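Local coordinates for protein soluble lytic transglycosylase B3 (Pseudomonas aeruginosa, PDB 5ANZ) that probably acts as a lytic transglycosylase that cleaves peptidoglycan during bacterial cell-wall turnover, and binds a calcium ion, at residues V83-R87 with T162-R168; R108-Q113 with L339-F343; A136-I140 with T238-L242. Residue numbers count along the deposited sequence, not the author numbering.

Contact 1 of 3, residues V83-R87 with T162-R168; sequences VEADR and TLAYEGR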
ATOM      1  N   VAL A  83      -5.210 -17.116  11.583  1.00 25.42           N
ATOM      2  CA  VAL A  83      -3.934 -17.823  11.650  1.00 28.09           C
ATOM      3  C   VAL A  83      -3.474 -18.223  10.250  1.00 31.05           C
ATOM      4  O   VAL A  83      -2.304 -18.078   9.904  1.00 31.75           O
ATOM      5  CB  VAL A  83      -4.025 -19.070  12.542  1.00 31.27           C
ATOM      6  CG1 VAL A  83      -2.721 -19.864  12.486  1.00 33.05           C
ATOM      7  CG2 VAL A  83      -4.372 -18.673  13.995  1.00 32.27           C
ATOM      8  N   GLU A  84      -4.409 -18.713   9.444  1.00 30.06           N
ATOM      9  CA  GLU A  84      -4.107 -19.125   8.075  1.00 34.80           C
ATOM     10  C   GLU A  84      -3.636 -17.953   7.218  1.00 36.44           C
ATOM     11  O   GLU A  84      -2.648 -18.088   6.493  1.00 35.46           O
ATOM     12  CB  GLU A  84      -5.328 -19.792   7.435  1.00 42.29           C
ATOM     13  CG  GLU A  84      -5.170 -20.091   5.948  1.00 54.42           C
ATOM     14  CD  GLU A  84      -3.883 -20.839   5.616  1.00 75.34           C
ATOM     15  OE1 GLU A  84      -3.375 -21.585   6.481  1.00 82.48           O
ATOM     16  OE2 GLU A  84      -3.378 -20.676   4.486  1.00 79.30           O
ATOM     17  N   ALA A  85      -4.327 -16.812   7.299  1.00 29.56           N
ATOM     18  CA  ALA A  85      -3.916 -15.625   6.541  1.00 28.29           C
ATOM     19  C   ALA A  85      -2.512 -15.166   6.942  1.00 34.48           C
ATOM     20  O   ALA A  85      -1.728 -14.711   6.112  1.00 34.53           O
ATOM     21  CB  ALA A  85      -4.921 -14.481   6.725  1.00 26.03           C
ATOM     22  N   ASP A  86      -2.208 -15.285   8.227  1.00 28.93           N
ATOM     23  CA  ASP A  86      -0.918 -14.889   8.782  1.00 33.23           C
ATOM     24  C   ASP A  86       0.205 -15.830   8.333  1.00 37.87           C
ATOM     25  O   ASP A  86       1.363 -15.432   8.228  1.00 37.78           O
ATOM     26  CB  ASP A  86      -1.033 -14.846  10.311  1.00 28.99           C
ATOM     27  CG  ASP A  86       0.268 -14.474  11.001  1.00 39.57           C
ATOM     28  OD1 ASP A  86       0.701 -13.307  10.884  1.00 39.30           O
ATOM     29  OD2 ASP A  86       0.832 -15.348  11.697  1.00 42.63           O
ATOM     30  N   ARG A  87      -0.159 -17.080   8.053  1.00 35.31           N
ATOM     31  CA  ARG A  87       0.793 -18.109   7.642  1.00 39.16           C
ATOM     32  C   ARG A  87       0.945 -18.135   6.123  1.00 34.36           C
ATOM     33  O   ARG A  87       1.955 -18.602   5.584  1.00 38.47           O
ATOM     34  CB  ARG A  87       0.326 -19.471   8.170  1.00 36.38           C
ATOM     35  CG  ARG A  87       1.175 -20.671   7.773  1.00 53.15           C
ATOM     36  CD  ARG A  87       0.721 -21.888   8.572  1.00 52.44           C
ATOM     37  NE  ARG A  87       1.228 -23.156   8.051  1.00 63.19           N
ATOM     38  CZ  ARG A  87       2.357 -23.727   8.448  1.00 71.46           C
ATOM     39  NH1 ARG A  87       3.113 -23.134   9.362  1.00 79.88           N
ATOM     40  NH2 ARG A  87       2.734 -24.888   7.926  1.00 76.97           N
ATOM     41  N   THR A 162      -6.022 -13.301  18.345  1.00 26.19           N
ATOM     42  CA  THR A 162      -5.579 -14.525  17.699  1.00 25.83           C
ATOM     43  C   THR A 162      -4.096 -14.417  17.338  1.00 29.61           C
ATOM     44  O   THR A 162      -3.305 -15.287  17.689  1.00 30.41           O
ATOM     45  CB  THR A 162      -6.401 -14.832  16.435  1.00 26.51           C
ATOM     46  OG1 THR A 162      -7.762 -15.096  16.817  1.00 27.27           O
ATOM     47  CG2 THR A 162      -5.833 -16.055  15.725  1.00 26.85           C
ATOM     48  N   LEU A 163      -3.725 -13.331  16.660  1.00 27.28           N
ATOM     49  CA  LEU A 163      -2.321 -13.129  16.269  1.00 27.72           C
ATOM     50  C   LEU A 163      -1.393 -12.976  17.477  1.00 32.56           C
ATOM     51  O   LEU A 163      -0.258 -13.450  17.459  1.00 36.22           O
ATOM     52  CB  LEU A 163      -2.203 -11.903  15.367  1.00 24.95           C
ATOM     53  CG  LEU A 163      -2.934 -12.004  14.032  1.00 30.96           C
ATOM     54  CD1 LEU A 163      -2.831 -10.686  13.296  1.00 29.16           C
ATOM     55  CD2 LEU A 163      -2.341 -13.120  13.186  1.00 33.03           C
ATOM     56  N   ALA A 164      -1.870 -12.306  18.524  1.00 26.74           N
ATOM     57  CA  ALA A 164      -1.076 -12.176  19.745  1.00 34.05           C
ATOM     58  C   ALA A 164      -0.820 -13.545  20.371  1.00 38.28           C
ATOM     59  O   ALA A 164       0.294 -13.854  20.818  1.00 38.37           O
ATOM     60  CB  ALA A 164      -1.776 -11.255  20.739  1.00 30.01           C
ATOM     61  N   TYR A 165      -1.864 -14.365  20.403  1.00 32.36           N
ATOM     62  CA  TYR A 165      -1.794 -15.689  21.010  1.00 33.95           C
ATOM     63  C   TYR A 165      -0.919 -16.664  20.227  1.00 38.11           C
ATOM     64  O   TYR A 165      -0.075 -17.345  20.806  1.00 39.85           O
ATOM     65  CB  TYR A 165      -3.205 -16.266  21.159  1.00 32.73           C
ATOM     66  CG  TYR A 165      -3.268 -17.719  21.605  1.00 34.60           C
ATOM     67  CD1 TYR A 165      -2.700 -18.133  22.804  1.00 36.95           C
ATOM     68  CD2 TYR A 165      -3.930 -18.669  20.837  1.00 40.92           C
ATOM     69  CE1 TYR A 165      -2.774 -19.455  23.217  1.00 38.93           C
ATOM     70  CE2 TYR A 165      -4.013 -19.993  21.240  1.00 37.81           C
ATOM     71  CZ  TYR A 165      -3.433 -20.382  22.433  1.00 44.78           C
ATOM     72  OH  TYR A 165      -3.506 -21.699  22.840  1.00 46.39           O
ATOM     73  N   GLU A 166      -1.113 -16.737  18.915  1.00 35.53           N
ATOM     74  CA  GLU A 166      -0.404 -17.744  18.126  1.00 43.89           C
ATOM     75  C   GLU A 166       0.054 -17.265  16.750  1.00 41.63           C
ATOM     76  O   GLU A 166       0.298 -18.077  15.864  1.00 45.86           O
ATOM     77  CB  GLU A 166      -1.290 -18.980  17.967  1.00 49.31           C
ATOM     78  CG  GLU A 166      -2.667 -18.681  17.395  1.00 54.77           C
ATOM     79  CD  GLU A 166      -3.555 -19.911  17.325  1.00 59.15           C
ATOM     80  OE1 GLU A 166      -3.025 -21.024  17.121  1.00 58.50           O
ATOM     81  OE2 GLU A 166      -4.788 -19.765  17.477  1.00 54.20           O
ATOM     82  N   GLY A 167       0.172 -15.952  16.573  1.00 37.79           N
ATOM     83  CA  GLY A 167       0.612 -15.389  15.306  1.00 37.17           C
ATOM     84  C   GLY A 167       2.121 -15.356  15.153  1.00 41.42           C
ATOM     85  O   GLY A 167       2.859 -15.586  16.108  1.00 44.72           O
ATOM     86  N   ARG A 168       2.581 -15.070  13.941  1.00 38.25           N
ATOM     87  CA  ARG A 168       4.015 -15.019  13.662  1.00 42.95           C
ATOM     88  C   ARG A 168       4.623 -13.697  14.117  1.00 45.54           C
ATOM     89  O   ARG A 168       5.841 -13.591  14.302  1.00 46.68           O
ATOM     90  CB  ARG A 168       4.286 -15.221  12.166  1.00 48.01           C
ATOM     91  CG  ARG A 168       4.045 -16.631  11.670  1.00 58.06           C
ATOM     92  CD  ARG A 168       4.520 -16.788  10.237  1.00 79.19           C
ATOM     93  NE  ARG A 168       4.360 -18.158   9.760  1.00 98.30           N
ATOM     94  CZ  ARG A 168       5.199 -19.150  10.040  1.00109.41           C
ATOM     95  NH1 ARG A 168       6.262 -18.929  10.803  1.00112.49           N
ATOM     96  NH2 ARG A 168       4.974 -20.367   9.560  1.00112.25           N
TER

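Contact 2 of 3, residues R108-Q113 with L339-F343; sequences RVRQGQ and LADSF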
ATOM      1  N   ARG A 108     -15.215   0.307 -10.508  1.00 21.89           N
ATOM      2  CA  ARG A 108     -14.648   1.047  -9.377  1.00 21.16           C
ATOM      3  C   ARG A 108     -14.493   2.523  -9.731  1.00 20.66           C
ATOM      4  O   ARG A 108     -14.684   3.398  -8.888  1.00 21.92           O
ATOM      5  CB  ARG A 108     -13.300   0.473  -8.927  1.00 25.69           C
ATOM      6  CG  ARG A 108     -12.716   1.224  -7.705  1.00 29.75           C
ATOM      7  CD  ARG A 108     -11.572   0.471  -6.994  1.00 29.73           C
ATOM      8  NE  ARG A 108     -12.047  -0.762  -6.359  1.00 35.37           N
ATOM      9  CZ  ARG A 108     -11.907  -1.980  -6.873  1.00 42.80           C
ATOM     10  NH1 ARG A 108     -11.280  -2.148  -8.031  1.00 42.12           N
ATOM     11  NH2 ARG A 108     -12.394  -3.036  -6.230  1.00 36.21           N
ATOM     12  N   VAL A 109     -14.128   2.807 -10.974  1.00 20.45           N
ATOM     13  CA  VAL A 109     -14.016   4.203 -11.401  1.00 20.37           C
ATOM     14  C   VAL A 109     -15.371   4.886 -11.280  1.00 20.86           C
ATOM     15  O   VAL A 109     -15.496   5.964 -10.694  1.00 21.10           O
ATOM     16  CB  VAL A 109     -13.521   4.323 -12.865  1.00 21.63           C
ATOM     17  CG1 VAL A 109     -13.508   5.779 -13.331  1.00 21.88           C
ATOM     18  CG2 VAL A 109     -12.150   3.667 -13.023  1.00 21.95           C
ATOM     19  N   ARG A 110     -16.411   4.264 -11.832  1.00 22.24           N
ATOM     20  CA  ARG A 110     -17.699   4.929 -11.794  1.00 23.04           C
ATOM     21  C   ARG A 110     -18.230   5.035 -10.366  1.00 23.95           C
ATOM     22  O   ARG A 110     -18.871   6.031 -10.037  1.00 25.32           O
ATOM     23  CB  ARG A 110     -18.716   4.228 -12.696  1.00 25.68           C
ATOM     24  CG  ARG A 110     -19.173   2.880 -12.247  1.00 35.39           C
ATOM     25  CD  ARG A 110     -20.195   2.349 -13.251  1.00 52.60           C
ATOM     26  NE  ARG A 110     -20.940   1.221 -12.713  1.00 52.65           N
ATOM     27  CZ  ARG A 110     -21.960   0.642 -13.327  1.00 53.51           C
ATOM     28  NH1 ARG A 110     -22.362   1.087 -14.508  1.00 58.88           N
ATOM     29  NH2 ARG A 110     -22.581  -0.378 -12.753  1.00 56.93           N
ATOM     30  N   GLN A 111     -17.939   4.057  -9.503  1.00 21.74           N
ATOM     31  CA  GLN A 111     -18.423   4.158  -8.117  1.00 24.75           C
ATOM     32  C   GLN A 111     -17.737   5.332  -7.412  1.00 24.76           C
ATOM     33  O   GLN A 111     -18.369   6.044  -6.627  1.00 24.02           O
ATOM     34  CB  GLN A 111     -18.183   2.864  -7.329  1.00 25.24           C
ATOM     35  CG  GLN A 111     -19.163   1.737  -7.587  1.00 37.74           C
ATOM     36  CD  GLN A 111     -18.829   0.481  -6.783  1.00 58.68           C
ATOM     37  OE1 GLN A 111     -17.680   0.267  -6.383  1.00 57.80           O
ATOM     38  NE2 GLN A 111     -19.836  -0.351  -6.543  1.00 73.51           N
ATOM     39  N   GLY A 112     -16.459   5.543  -7.714  1.00 21.49           N
ATOM     40  CA  GLY A 112     -15.718   6.663  -7.140  1.00 19.46           C
ATOM     41  C   GLY A 112     -16.242   8.002  -7.635  1.00 19.43           C
ATOM     42  O   GLY A 112     -16.341   8.974  -6.885  1.00 21.15           O
ATOM     43  N   GLN A 113     -16.585   8.071  -8.917  1.00 19.56           N
ATOM     44  CA  GLN A 113     -17.198   9.278  -9.447  1.00 20.64           C
ATOM     45  C   GLN A 113     -18.530   9.549  -8.758  1.00 22.45           C
ATOM     46  O   GLN A 113     -18.887  10.710  -8.512  1.00 24.69           O
ATOM     47  CB  GLN A 113     -17.400   9.164 -10.953  1.00 22.02           C
ATOM     48  CG  GLN A 113     -16.081   9.190 -11.717  1.00 21.79           C
ATOM     49  CD  GLN A 113     -16.234   8.727 -13.152  1.00 25.75           C
ATOM     50  OE1 GLN A 113     -17.120   7.928 -13.465  1.00 26.58           O
ATOM     51  NE2 GLN A 113     -15.385   9.248 -14.041  1.00 24.56           N
ATOM     52  N   LEU A 339      -6.134   5.593 -10.468  1.00 15.76           N
ATOM     53  CA  LEU A 339      -7.557   5.640 -10.146  1.00 16.92           C
ATOM     54  C   LEU A 339      -8.013   7.091  -9.940  1.00 17.43           C
ATOM     55  O   LEU A 339      -9.056   7.512 -10.445  1.00 17.33           O
ATOM     56  CB  LEU A 339      -7.863   4.810  -8.899  1.00 15.69           C
ATOM     57  CG  LEU A 339      -9.328   4.783  -8.473  1.00 16.72           C
ATOM     58  CD1 LEU A 339     -10.250   4.257  -9.586  1.00 20.09           C
ATOM     59  CD2 LEU A 339      -9.456   3.908  -7.227  1.00 17.44           C
ATOM     60  N   ALA A 340      -7.228   7.856  -9.180  1.00 16.16           N
ATOM     61  CA  ALA A 340      -7.554   9.266  -8.984  1.00 16.45           C
ATOM     62  C   ALA A 340      -7.625   9.974 -10.326  1.00 20.37           C
ATOM     63  O   ALA A 340      -8.562  10.719 -10.589  1.00 21.48           O
ATOM     64  CB  ALA A 340      -6.517   9.930  -8.088  1.00 19.21           C
ATOM     65  N   ASP A 341      -6.646   9.708 -11.194  1.00 18.66           N
ATOM     66  CA  ASP A 341      -6.683  10.299 -12.544  1.00 18.71           C
ATOM     67  C   ASP A 341      -7.922   9.874 -13.345  1.00 18.86           C
ATOM     68  O   ASP A 341      -8.497  10.652 -14.111  1.00 22.64           O
ATOM     69  CB  ASP A 341      -5.439   9.887 -13.339  1.00 21.68           C
ATOM     70  CG  ASP A 341      -4.152  10.512 -12.818  1.00 29.30           C
ATOM     71  OD1 ASP A 341      -4.210  11.389 -11.928  1.00 27.06           O
ATOM     72  OD2 ASP A 341      -3.076  10.139 -13.350  1.00 27.64           O
ATOM     73  N   SER A 342      -8.306   8.613 -13.189  1.00 20.01           N
ATOM     74  CA  SER A 342      -9.441   8.067 -13.936  1.00 19.07           C
ATOM     75  C   SER A 342     -10.755   8.782 -13.639  1.00 21.40           C
ATOM     76  O   SER A 342     -11.644   8.850 -14.478  1.00 21.81           O
ATOM     77  CB  SER A 342      -9.611   6.580 -13.627  1.00 19.52           C
ATOM     78  OG  SER A 342      -8.489   5.819 -14.030  0.67 23.30           O
ATOM     79  N   PHE A 343     -10.902   9.307 -12.427  1.00 20.98           N
ATOM     80  CA  PHE A 343     -12.155   9.985 -12.103  1.00 21.12           C
ATOM     81  C   PHE A 343     -12.410  11.174 -13.029  1.00 22.75           C
ATOM     82  O   PHE A 343     -13.552  11.518 -13.287  1.00 25.47           O
ATOM     83  CB  PHE A 343     -12.162  10.466 -10.646  1.00 20.65           C
ATOM     84  CG  PHE A 343     -12.042   9.365  -9.626  1.00 21.45           C
ATOM     85  CD1 PHE A 343     -12.608   8.117  -9.831  1.00 22.31           C
ATOM     86  CD2 PHE A 343     -11.373   9.607  -8.423  1.00 20.41           C
ATOM     87  CE1 PHE A 343     -12.492   7.114  -8.870  1.00 19.40           C
ATOM     88  CE2 PHE A 343     -11.236   8.607  -7.443  1.00 21.24           C
ATOM     89  CZ  PHE A 343     -11.801   7.363  -7.654  1.00 18.70           C
TER

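Contact 3 of 3, residues A136-I140 with T238-L242; sequences AVVAI and TANYL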
ATOM      1  N   ALA A 136      -7.737  12.131  -4.733  1.00 17.98           N
ATOM      2  CA  ALA A 136      -6.788  11.218  -4.103  1.00 17.32           C
ATOM      3  C   ALA A 136      -7.386  10.569  -2.850  1.00 16.49           C
ATOM      4  O   ALA A 136      -7.226   9.370  -2.656  1.00 18.69           O
ATOM      5  CB  ALA A 136      -5.495  11.936  -3.748  1.00 19.76           C
ATOM      6  N   VAL A 137      -8.081  11.354  -2.029  1.00 16.87           N
ATOM      7  CA  VAL A 137      -8.801  10.805  -0.863  1.00 17.44           C
ATOM      8  C   VAL A 137      -9.781   9.720  -1.301  1.00 16.90           C
ATOM      9  O   VAL A 137      -9.814   8.625  -0.730  1.00 16.00           O
ATOM     10  CB  VAL A 137      -9.551  11.908  -0.108  1.00 17.07           C
ATOM     11  CG1 VAL A 137     -10.382  11.321   1.041  1.00 19.24           C
ATOM     12  CG2 VAL A 137      -8.570  12.926   0.465  1.00 21.01           C
ATOM     13  N   VAL A 138     -10.571  10.005  -2.332  1.00 15.77           N
ATOM     14  CA  VAL A 138     -11.548   9.027  -2.780  1.00 16.16           C
ATOM     15  C   VAL A 138     -10.867   7.813  -3.430  1.00 16.93           C
ATOM     16  O   VAL A 138     -11.329   6.691  -3.275  1.00 15.96           O
ATOM     17  CB  VAL A 138     -12.584   9.670  -3.732  1.00 16.49           C
ATOM     18  CG1 VAL A 138     -13.456   8.606  -4.418  1.00 17.79           C
ATOM     19  CG2 VAL A 138     -13.478  10.650  -2.929  1.00 17.44           C
ATOM     20  N   ALA A 139      -9.742   8.017  -4.118  1.00 14.85           N
ATOM     21  CA  ALA A 139      -9.051   6.873  -4.694  1.00 14.76           C
ATOM     22  C   ALA A 139      -8.528   5.939  -3.611  1.00 17.41           C
ATOM     23  O   ALA A 139      -8.595   4.728  -3.752  1.00 16.78           O
ATOM     24  CB  ALA A 139      -7.900   7.341  -5.608  1.00 19.90           C
ATOM     25  N   ILE A 140      -7.990   6.504  -2.534  1.00 16.22           N
ATOM     26  CA  ILE A 140      -7.486   5.670  -1.434  1.00 16.57           C
ATOM     27  C   ILE A 140      -8.658   4.879  -0.831  1.00 16.41           C
ATOM     28  O   ILE A 140      -8.543   3.678  -0.545  1.00 17.54           O
ATOM     29  CB  ILE A 140      -6.803   6.534  -0.352  1.00 15.52           C
ATOM     30  CG1 ILE A 140      -5.472   7.132  -0.852  1.00 20.51           C
ATOM     31  CG2 ILE A 140      -6.587   5.706   0.950  1.00 18.61           C
ATOM     32  CD1 ILE A 140      -4.244   6.215  -0.809  1.00 25.34           C
ATOM     33  N   THR A 238      -8.623  10.002   6.309  1.00 17.71           N
ATOM     34  CA  THR A 238      -7.774   9.654   5.180  1.00 17.92           C
ATOM     35  C   THR A 238      -6.941  10.853   4.761  1.00 17.81           C
ATOM     36  O   THR A 238      -5.737  10.731   4.518  1.00 17.38           O
ATOM     37  CB  THR A 238      -8.619   9.169   4.008  1.00 17.83           C
ATOM     38  OG1 THR A 238      -9.365   8.018   4.426  1.00 22.69           O
ATOM     39  CG2 THR A 238      -7.731   8.803   2.796  1.00 19.30           C
ATOM     40  N   ALA A 239      -7.589  12.011   4.681  1.00 18.74           N
ATOM     41  CA  ALA A 239      -6.914  13.233   4.258  1.00 18.00           C
ATOM     42  C   ALA A 239      -5.851  13.640   5.267  1.00 17.98           C
ATOM     43  O   ALA A 239      -4.757  14.057   4.903  1.00 19.83           O
ATOM     44  CB  ALA A 239      -7.929  14.367   4.075  1.00 22.15           C
ATOM     45  N   ASN A 240      -6.190  13.537   6.545  1.00 17.34           N
ATOM     46  CA  ASN A 240      -5.244  13.880   7.601  1.00 18.50           C
ATOM     47  C   ASN A 240      -3.964  13.024   7.503  1.00 19.08           C
ATOM     48  O   ASN A 240      -2.837  13.516   7.671  1.00 20.76           O
ATOM     49  CB  ASN A 240      -5.921  13.695   8.965  1.00 18.28           C
ATOM     50  CG  ASN A 240      -5.095  14.239  10.091  1.00 21.88           C
ATOM     51  OD1 ASN A 240      -4.604  15.354  10.018  1.00 22.90           O
ATOM     52  ND2 ASN A 240      -4.929  13.455  11.142  1.00 27.70           N
ATOM     53  N   TYR A 241      -4.135  11.741   7.224  1.00 18.07           N
ATOM     54  CA  TYR A 241      -3.004  10.819   7.102  1.00 16.78           C
ATOM     55  C   TYR A 241      -2.186  11.137   5.838  1.00 21.25           C
ATOM     56  O   TYR A 241      -0.949  11.162   5.877  1.00 20.90           O
ATOM     57  CB  TYR A 241      -3.498   9.361   7.093  1.00 20.19           C
ATOM     58  CG  TYR A 241      -2.396   8.312   7.131  1.00 22.22           C
ATOM     59  CD1 TYR A 241      -1.762   7.892   5.972  1.00 30.75           C
ATOM     60  CD2 TYR A 241      -2.003   7.739   8.331  1.00 34.08           C
ATOM     61  CE1 TYR A 241      -0.763   6.933   6.011  1.00 34.20           C
ATOM     62  CE2 TYR A 241      -1.004   6.786   8.377  1.00 35.35           C
ATOM     63  CZ  TYR A 241      -0.393   6.383   7.218  1.00 33.31           C
ATOM     64  OH  TYR A 241       0.594   5.423   7.269  1.00 33.16           O
ATOM     65  N   LEU A 242      -2.863  11.412   4.724  1.00 20.16           N
ATOM     66  CA  LEU A 242      -2.123  11.807   3.521  1.00 16.87           C
ATOM     67  C   LEU A 242      -1.344  13.102   3.732  1.00 18.36           C
ATOM     68  O   LEU A 242      -0.218  13.251   3.237  1.00 20.10           O
ATOM     69  CB  LEU A 242      -3.069  11.968   2.323  1.00 17.60           C
ATOM     70  CG  LEU A 242      -3.562  10.648   1.732  1.00 24.24           C
ATOM     71  CD1 LEU A 242      -4.666  10.945   0.696  1.00 26.38           C
ATOM     72  CD2 LEU A 242      -2.413   9.825   1.086  1.00 25.10           C
TER

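Contact 1 of 3, residues V83-R87 with T162-R168
Val83 makes the first meeting. Its CG2 lies 3.5 Å from CG2 of Thr162 and 3.6 Å from CD of Glu166, so one methyl touches two residues four positions apart on the facing segment. The CA atoms come closest here, at 6.3 Å between Val83 and Gly167. The hydroxyl of Thr162 is engaged elsewhere, with Arg158 O and Asp79 N, leaving its methyl for Val83. Asp86, a turn later, combines apolar and polar contact: CB rests 3.6 Å from Leu163 CD2, while OD2 accepts a hydrogen bond from the backbone N of Arg168 (2.9 Å, 155°). The contact joins helix 80-87 to helix 156-166 and the turn after it within the lysozyme-like SLT domain, the short axes crossing at -68° and 10.6 Å apart. The side chain of Leu163 is about 9 Å from that of Ile208, an N-acetylglucosamine-binding residue, although no sugar is bound here. At Gly167, OD2 of Asp86 sits 3.6 Å from CA, and a modelled CB would collide with Leu163 O. Arg87 ends the segment with NH1 3.3 Å from NH2 of Arg168, two donors of like charge with no hydrogen bond between them; both arginines are exposed, Arg168 poorly ordered.

Contact 2 of 3, residues R108-Q113 with L339-F343
This is a helix-helix crossing, mainly apolar but with one side-chain-to-backbone hydrogen bond at its edge, where helix 106-118 meets the late part of helix 330-343. The short axes pass 9.4 Å apart at -65°. At the crossing Gly112 leaves room for the ring: its CA lies 3.7 Å from CE1 of Phe343 and its C sits over one face of the ring. A CB modelled on Gly112 would lie 2.3 Å from CE1 of Phe343, a clash, so the phenyl takes the room a side chain would need. In the lysozyme-like SLT domain this brings two helices from distant parts of the sequence across one another, and Phe343 also reaches Val138 and Ala139 of helix 134-145. Val109 contributes the apolar flank, with CG2 4.0 Å from Leu339 CD1 and 3.9 Å from Ser342 CB, while its backbone O lies 3.7 Å from Phe343 CE1. Beside it, Arg108 lays CD 4.0 Å from Leu339 CD2; its guanidinium turns elsewhere, NH1 bonding to Ala103 O. The hydrogen bond across the segments comes from Gln113, whose NE2 donates in a nearly straight line to Phe343 O (3.0 Å, 167°).

Contact 3 of 3, residues A136-I140 with T238-L242
Helices that cross steeply can touch over only a few residues, and here Val137 and Ile140 interlock with Thr238, Ala239 and Leu242 without a single hydrogen bond between the segments. Val137 is the forked bump of helix 134-145. One prong, CG2, fits against Ala239, 3.9 Å from its CB, where the small alanine leaves a shallow hollow; the other, CG1, lies 4.1 Å from CG2 of Thr238. That threonine methyl in turn fills the space between Val137 and Ile140, coming 3.8 Å from Ile140 CG2, while its OG1 bonds to Ala234 O in its own helix. The crossing is 108° with the axes 9.9 Å apart, and the CA atoms of Val137 and Ala239 approach to 6.0 Å. Helix 231-244 carries Asp233 near its start, which with Asp218, Asp220, Asp222 and Lys224 of the preceding loop binds the calcium ion, an arrangement reminiscent of an EF-hand; the contact joins this helix, about 13 Å from the calcium at the Thr238 side chain, to helix 134-145 in the lysozyme-like SLT domain. A turn beyond Thr238, Leu242 forms a second bump: CD1 dips between Val137 and Ile140, 4.4 Å from Val137 CG2 and 4.2 Å from Ile140 CG1, and stays 4.5 Å from the backbone C of Ala136. Ile140 also packs on Tyr326, an N-acetylglucosamine-binding residue, with no sugar bound here.

Comparison of the three helix crossings shows chemistry varying with depth in this fold. Contact 3 is fully buried and relies on carbon-carbon fit alone. Contacts 1 and 2 are partly buried, and each adds one hydrogen bond involving backbone: an aspartate takes a backbone NH in contact 1, a glutamine amide gives to a backbone carbonyl in contact 2. Contact 1 also has exposed charges at its edge. No helix serves two contacts, yet contacts 2 and 3 touch, Phe343 CE2 lying 3.8 Å from Val138 CG1, so helices 330-343 and 134-145 join them. Contact 1 stands apart, its nearest atoms about 18 Å from contact 3.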